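Local coordinates for protein prolyl endopeptidase (Myxococcus xanthus, PDB 2BKL) that probably hydrolyses oligopeptides on the carboxyl side of proline, and more slowly of alanine, as a serine peptidase of family S9A, at residues A51-R56 / Y668-Q673; F242-R247 / Y275-W280. One frame throughout, in Å; residues are numbered along the deposited sequence.

The two contacts belong to the two halves of a prolyl oligopeptidase, and they share no element. Contact 1 lies toward the periphery, its centre about 28 Å from the centre of the chain, and is partly buried: an interhelical loop from the N-terminal part of the chain packs on the C-terminal helix 657-674. Contact 2 is buried between two neighbouring blades of the beta-propeller, on the opposite side of the centre. Their nearest atoms are about 31 Å apart. Contact 1 combines aromatic and proline packing with an arginine-serine hydrogen bond; contact 2 sets a tyrosine hydroxyl against the backbone of a strand beside a small apolar patch.

Contact 1 of 2, residues A51-R56 / Y668-Q673; sequences AKFPGR and YSFLFQ
Ser-669, Phe-670, Phe-672 and Gln-673 form the face of helix 657-674 that receives Phe-53 and Pro-54, where N-terminal residues join the alpha/beta-hydrolase domain. The loop 51-56 turns between helices 33-51 and 56-67, with Gly-55 as N-cap of the latter. Ser-669 meets three loop residues. Its OG lies between the backbone N and the carbonyl carbon, where Arg-56 NH1 donates to it over 3.2 Å. This bond is bent, 137° at the hydrogen, with OG tilted 18° from the guanidinium plane. The same OG also bonds to Val-665 O, and Arg-56 NH1 has its stronger partner in a salt bridge with Asp-666, so the arginine grips the helix twice. Ser-669 CB packs 3.5 Å from Pro-54 O, a buried carbonyl oxygen with no polar partner in the model, and Ser-669 O lies 3.4 Å from Phe-53 CB. Phe-670 lies beside Phe-53, the two side chains pointing the same way; Phe-53 CD2 comes within 3.4 Å of Phe-670 CA, and CE2 reaches the edge of the Phe-670 ring. Two residues on, Phe-672 CB touches Pro-54 CG at 3.9 Å, while the edge of its ring faces Pro-54 O. Gln-673 crosses Phe-53 at about a right angle. Its CB makes a CH-pi contact over one face of the phenyl ring, 4.0 Å from the centroid. With CG anti to the backbone N (chi1 174°), that atom lies above the plane but just outside the CD1-CE1 bond, 3.5 Å from Phe-53 CD1. Beyond it, Gln-673 NE2 ends 3.5 Å from Pro-54 CD.

Contact 2 of 2, residues F242-R247 / Y275-W280; sequences FVYILR and YEVHAW
Tyr-244 OH accepts the backbone N-H of Val-277, a side-chain hydroxyl bonding to the main chain of a strand in the next propeller blade. The bond is nearly straight, 2.9 Å from Val-277 N to Tyr-244 OH with 164° at the hydrogen, and Val-277 N lies near the plane of the tyrosine ring. Tyr-275 O also meets the ring at its edge, 3.5 Å from Tyr-244 CE1, so the phenol lies against the backbone of residues 275-277. A water 2.7 Å from Tyr-244 OH gives the hydroxyl a second polar neighbour and stands within a long 3.2 Å of Val-277 O. The two strands run antiparallel (171°), but their axes are 9.2 Å apart, too far for backbone pairing, so side chains of 242-247 reach the side chains and backbone of 275-280. Phe-242, two residues before the tyrosine on the same side of its strand, supplies the apolar half. Its CE1 packs 3.8 Å from Val-277 CG1, the branch anti to the backbone N (chi1 -172°), and its CE2 meets Ala-279 CB at the ring edge. On the other side of strand 275-280, His-278 NE2 donates to the anti lone pair of Glu-276 OE2 over 2.8 Å. Strand 241-247 is held in its own sheet by strands 229-234 and 251-257, while 275-280 is an outermost strand of the following four-stranded blade. Phe-284 of strand 283-288 touches Val-277 and Ala-279 and meets Phe-242 edge-to-face, continuing the interblade packing, and the loop after strand 241-247 carries Trp-249 to the ligand pocket.

Contact 1 of 2, residues A51-R56 / Y668-Q673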
# COMPACT_ATOMS: atom_id res chain seq x y z
N ALA A 51 5.71 0.25 -28.59
CA ALA A 51 5.34 -0.82 -29.52
C ALA A 51 6.51 -1.28 -30.40
O ALA A 51 6.47 -2.40 -30.93
CB ALA A 51 4.14 -0.36 -30.40
N LYS A 52 7.53 -0.44 -30.50
CA LYS A 52 8.74 -0.71 -31.29
C LYS A 52 9.83 -1.39 -30.46
O LYS A 52 10.85 -1.80 -31.01
CB LYS A 52 9.34 0.60 -31.84
CG LYS A 52 8.36 1.54 -32.53
CD LYS A 52 9.04 2.34 -33.64
CE LYS A 52 9.10 1.55 -34.97
NZ LYS A 52 10.49 1.24 -35.45
N PHE A 53 9.65 -1.45 -29.14
CA PHE A 53 10.68 -1.97 -28.21
C PHE A 53 10.74 -3.47 -28.33
O PHE A 53 9.81 -4.07 -28.86
CB PHE A 53 10.42 -1.55 -26.75
CG PHE A 53 10.59 -0.08 -26.47
CD1 PHE A 53 11.32 0.75 -27.31
CD2 PHE A 53 10.00 0.47 -25.34
CE1 PHE A 53 11.45 2.12 -27.02
CE2 PHE A 53 10.13 1.82 -25.05
CZ PHE A 53 10.86 2.64 -25.89
N PRO A 54 11.85 -4.08 -27.90
CA PRO A 54 12.09 -5.50 -28.20
C PRO A 54 11.44 -6.48 -27.23
O PRO A 54 11.21 -6.17 -26.06
CB PRO A 54 13.63 -5.61 -28.14
CG PRO A 54 14.05 -4.58 -27.16
CD PRO A 54 12.99 -3.49 -27.18
N GLY A 55 11.14 -7.67 -27.76
CA GLY A 55 10.76 -8.82 -26.95
C GLY A 55 9.29 -8.92 -26.61
O GLY A 55 8.92 -9.74 -25.77
N ARG A 56 8.44 -8.13 -27.27
CA ARG A 56 7.07 -7.90 -26.76
C ARG A 56 6.16 -9.11 -26.90
O ARG A 56 5.39 -9.40 -25.98
CB ARG A 56 6.43 -6.67 -27.41
CG ARG A 56 7.04 -5.36 -26.96
CD ARG A 56 6.51 -4.17 -27.76
NE ARG A 56 5.08 -3.98 -27.51
CZ ARG A 56 4.57 -3.30 -26.47
NH1 ARG A 56 5.34 -2.73 -25.56
NH2 ARG A 56 3.25 -3.23 -26.33
N TYR A 668 8.80 -3.81 -19.19
CA TYR A 668 10.01 -4.60 -19.39
C TYR A 668 10.57 -4.41 -20.80
O TYR A 668 11.79 -4.42 -20.97
CB TYR A 668 9.83 -6.09 -18.95
CG TYR A 668 9.83 -6.19 -17.42
CD1 TYR A 668 11.01 -6.12 -16.72
CD2 TYR A 668 8.64 -6.33 -16.70
CE1 TYR A 668 11.04 -6.17 -15.32
CE2 TYR A 668 8.65 -6.40 -15.28
CZ TYR A 668 9.87 -6.32 -14.61
OH TYR A 668 9.95 -6.35 -13.22
N SER A 669 9.72 -4.16 -21.80
CA SER A 669 10.24 -3.84 -23.12
C SER A 669 10.95 -2.46 -23.15
O SER A 669 11.98 -2.34 -23.81
CB SER A 669 9.18 -4.02 -24.21
OG SER A 669 8.18 -3.02 -24.20
N PHE A 670 10.47 -1.47 -22.40
CA PHE A 670 11.18 -0.21 -22.18
C PHE A 670 12.57 -0.48 -21.60
O PHE A 670 13.57 0.03 -22.09
CB PHE A 670 10.35 0.69 -21.23
CG PHE A 670 11.10 1.87 -20.66
CD1 PHE A 670 11.34 3.02 -21.42
CD2 PHE A 670 11.53 1.84 -19.35
CE1 PHE A 670 12.01 4.12 -20.86
CE2 PHE A 670 12.19 2.90 -18.81
CZ PHE A 670 12.44 4.05 -19.57
N LEU A 671 12.62 -1.30 -20.56
CA LEU A 671 13.89 -1.60 -19.93
C LEU A 671 14.85 -2.31 -20.89
O LEU A 671 16.05 -1.97 -20.93
CB LEU A 671 13.70 -2.42 -18.64
CG LEU A 671 13.00 -1.66 -17.50
CD1 LEU A 671 12.89 -2.55 -16.28
CD2 LEU A 671 13.75 -0.37 -17.14
N PHE A 672 14.34 -3.29 -21.62
CA PHE A 672 15.18 -4.05 -22.54
C PHE A 672 15.76 -3.10 -23.56
O PHE A 672 16.91 -3.26 -23.96
CB PHE A 672 14.37 -5.13 -23.28
CG PHE A 672 14.03 -6.33 -22.46
CD1 PHE A 672 14.71 -6.65 -21.29
CD2 PHE A 672 13.06 -7.20 -22.91
CE1 PHE A 672 14.38 -7.80 -20.57
CE2 PHE A 672 12.72 -8.33 -22.18
CZ PHE A 672 13.40 -8.63 -21.02
N GLN A 673 14.97 -2.13 -24.03
CA GLN A 673 15.45 -1.15 -25.01
C GLN A 673 16.53 -0.27 -24.42
O GLN A 673 17.65 -0.17 -24.95
CB GLN A 673 14.30 -0.28 -25.52
CG GLN A 673 14.73 0.86 -26.43
CD GLN A 673 15.27 0.42 -27.76
OE1 GLN A 673 16.21 1.04 -28.29
NE2 GLN A 673 14.70 -0.63 -28.33

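Contact 2 of 2, residues F242-R247 / Y275-W280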
# COMPACT_ATOMS: atom_id res chain seq x y z
N PHE A 242 -14.52 1.57 19.82
CA PHE A 242 -13.32 2.39 19.76
C PHE A 242 -13.35 3.35 18.57
O PHE A 242 -13.81 2.99 17.47
CB PHE A 242 -12.08 1.51 19.62
CG PHE A 242 -11.86 0.61 20.77
CD1 PHE A 242 -11.29 1.08 21.93
CD2 PHE A 242 -12.26 -0.71 20.70
CE1 PHE A 242 -11.12 0.24 23.03
CE2 PHE A 242 -12.11 -1.55 21.77
CZ PHE A 242 -11.55 -1.07 22.94
N VAL A 243 -12.86 4.56 18.79
CA VAL A 243 -12.63 5.54 17.74
C VAL A 243 -11.20 6.02 17.86
O VAL A 243 -10.74 6.46 18.92
CB VAL A 243 -13.63 6.68 17.82
CG1 VAL A 243 -13.24 7.81 16.85
CG2 VAL A 243 -15.05 6.19 17.50
N TYR A 244 -10.51 5.95 16.73
CA TYR A 244 -9.14 6.40 16.58
C TYR A 244 -9.09 7.72 15.82
O TYR A 244 -9.77 7.87 14.82
CB TYR A 244 -8.35 5.36 15.79
CG TYR A 244 -8.20 3.99 16.42
CD1 TYR A 244 -7.14 3.71 17.25
CD2 TYR A 244 -9.08 2.98 16.13
CE1 TYR A 244 -6.98 2.47 17.79
CE2 TYR A 244 -8.93 1.72 16.68
CZ TYR A 244 -7.88 1.47 17.50
OH TYR A 244 -7.70 0.22 18.06
N ILE A 245 -8.31 8.68 16.31
CA ILE A 245 -7.92 9.85 15.53
C ILE A 245 -6.46 9.63 15.15
O ILE A 245 -5.57 9.67 16.02
CB ILE A 245 -8.13 11.16 16.32
CG1 ILE A 245 -9.61 11.32 16.72
CG2 ILE A 245 -7.64 12.32 15.47
CD1 ILE A 245 -9.87 12.52 17.58
N LEU A 246 -6.23 9.33 13.87
CA LEU A 246 -4.92 8.98 13.36
C LEU A 246 -4.26 10.25 12.83
O LEU A 246 -4.79 10.91 11.94
CB LEU A 246 -5.04 7.95 12.24
CG LEU A 246 -5.79 6.66 12.61
CD1 LEU A 246 -5.90 5.72 11.40
CD2 LEU A 246 -5.07 5.95 13.75
N ARG A 247 -3.13 10.65 13.41
CA ARG A 247 -2.34 11.76 12.91
C ARG A 247 -1.20 11.20 12.08
O ARG A 247 -0.09 10.94 12.58
CB ARG A 247 -1.86 12.65 14.05
CG ARG A 247 -3.00 13.49 14.60
CD ARG A 247 -2.55 14.51 15.63
NE ARG A 247 -2.12 13.77 16.80
CZ ARG A 247 -2.96 13.27 17.68
NH1 ARG A 247 -4.27 13.46 17.52
NH2 ARG A 247 -2.49 12.56 18.71
N TYR A 275 -1.03 3.80 19.20
CA TYR A 275 -1.71 2.82 20.04
C TYR A 275 -2.79 2.13 19.23
O TYR A 275 -3.65 2.80 18.65
CB TYR A 275 -2.37 3.48 21.25
CG TYR A 275 -1.46 4.31 22.07
CD1 TYR A 275 -1.14 5.62 21.69
CD2 TYR A 275 -0.93 3.83 23.27
CE1 TYR A 275 -0.27 6.40 22.48
CE2 TYR A 275 -0.08 4.59 24.05
CZ TYR A 275 0.25 5.89 23.64
OH TYR A 275 1.10 6.66 24.41
N GLU A 276 -2.79 0.80 19.22
CA GLU A 276 -3.83 -0.01 18.60
C GLU A 276 -4.39 -0.93 19.68
O GLU A 276 -3.63 -1.53 20.43
CB GLU A 276 -3.22 -0.84 17.48
CG GLU A 276 -4.21 -1.72 16.74
CD GLU A 276 -3.53 -2.68 15.78
OE1 GLU A 276 -2.47 -2.33 15.22
OE2 GLU A 276 -4.06 -3.78 15.57
N VAL A 277 -5.71 -1.04 19.75
CA VAL A 277 -6.36 -1.76 20.84
C VAL A 277 -7.27 -2.87 20.34
O VAL A 277 -8.01 -2.71 19.34
CB VAL A 277 -7.22 -0.81 21.70
CG1 VAL A 277 -7.72 -1.53 22.94
CG2 VAL A 277 -6.46 0.42 22.04
N HIS A 278 -7.20 -4.02 21.00
CA HIS A 278 -8.14 -5.12 20.80
C HIS A 278 -8.71 -5.51 22.14
O HIS A 278 -7.98 -5.63 23.10
CB HIS A 278 -7.43 -6.28 20.11
CG HIS A 278 -6.99 -5.95 18.72
ND1 HIS A 278 -7.89 -5.72 17.70
CD2 HIS A 278 -5.76 -5.75 18.20
CE1 HIS A 278 -7.22 -5.39 16.60
NE2 HIS A 278 -5.93 -5.42 16.88
N ALA A 279 -10.03 -5.65 22.21
CA ALA A 279 -10.72 -6.06 23.43
C ALA A 279 -11.21 -7.49 23.35
O ALA A 279 -11.79 -7.89 22.35
CB ALA A 279 -11.87 -5.16 23.70
N TRP A 280 -10.99 -8.25 24.40
CA TRP A 280 -11.48 -9.62 24.49
C TRP A 280 -11.73 -9.92 25.95
O TRP A 280 -10.89 -9.69 26.79
CB TRP A 280 -10.44 -10.59 23.88
CG TRP A 280 -10.89 -12.02 23.91
CD1 TRP A 280 -10.31 -13.03 24.60
CD2 TRP A 280 -12.03 -12.59 23.25
NE1 TRP A 280 -11.01 -14.20 24.40
CE2 TRP A 280 -12.09 -13.95 23.59
CE3 TRP A 280 -13.02 -12.08 22.39
CZ2 TRP A 280 -13.09 -14.80 23.12
CZ3 TRP A 280 -14.02 -12.94 21.93
CH2 TRP A 280 -14.02 -14.27 22.28
O HOH W 1 -8.44 -1.72 16.34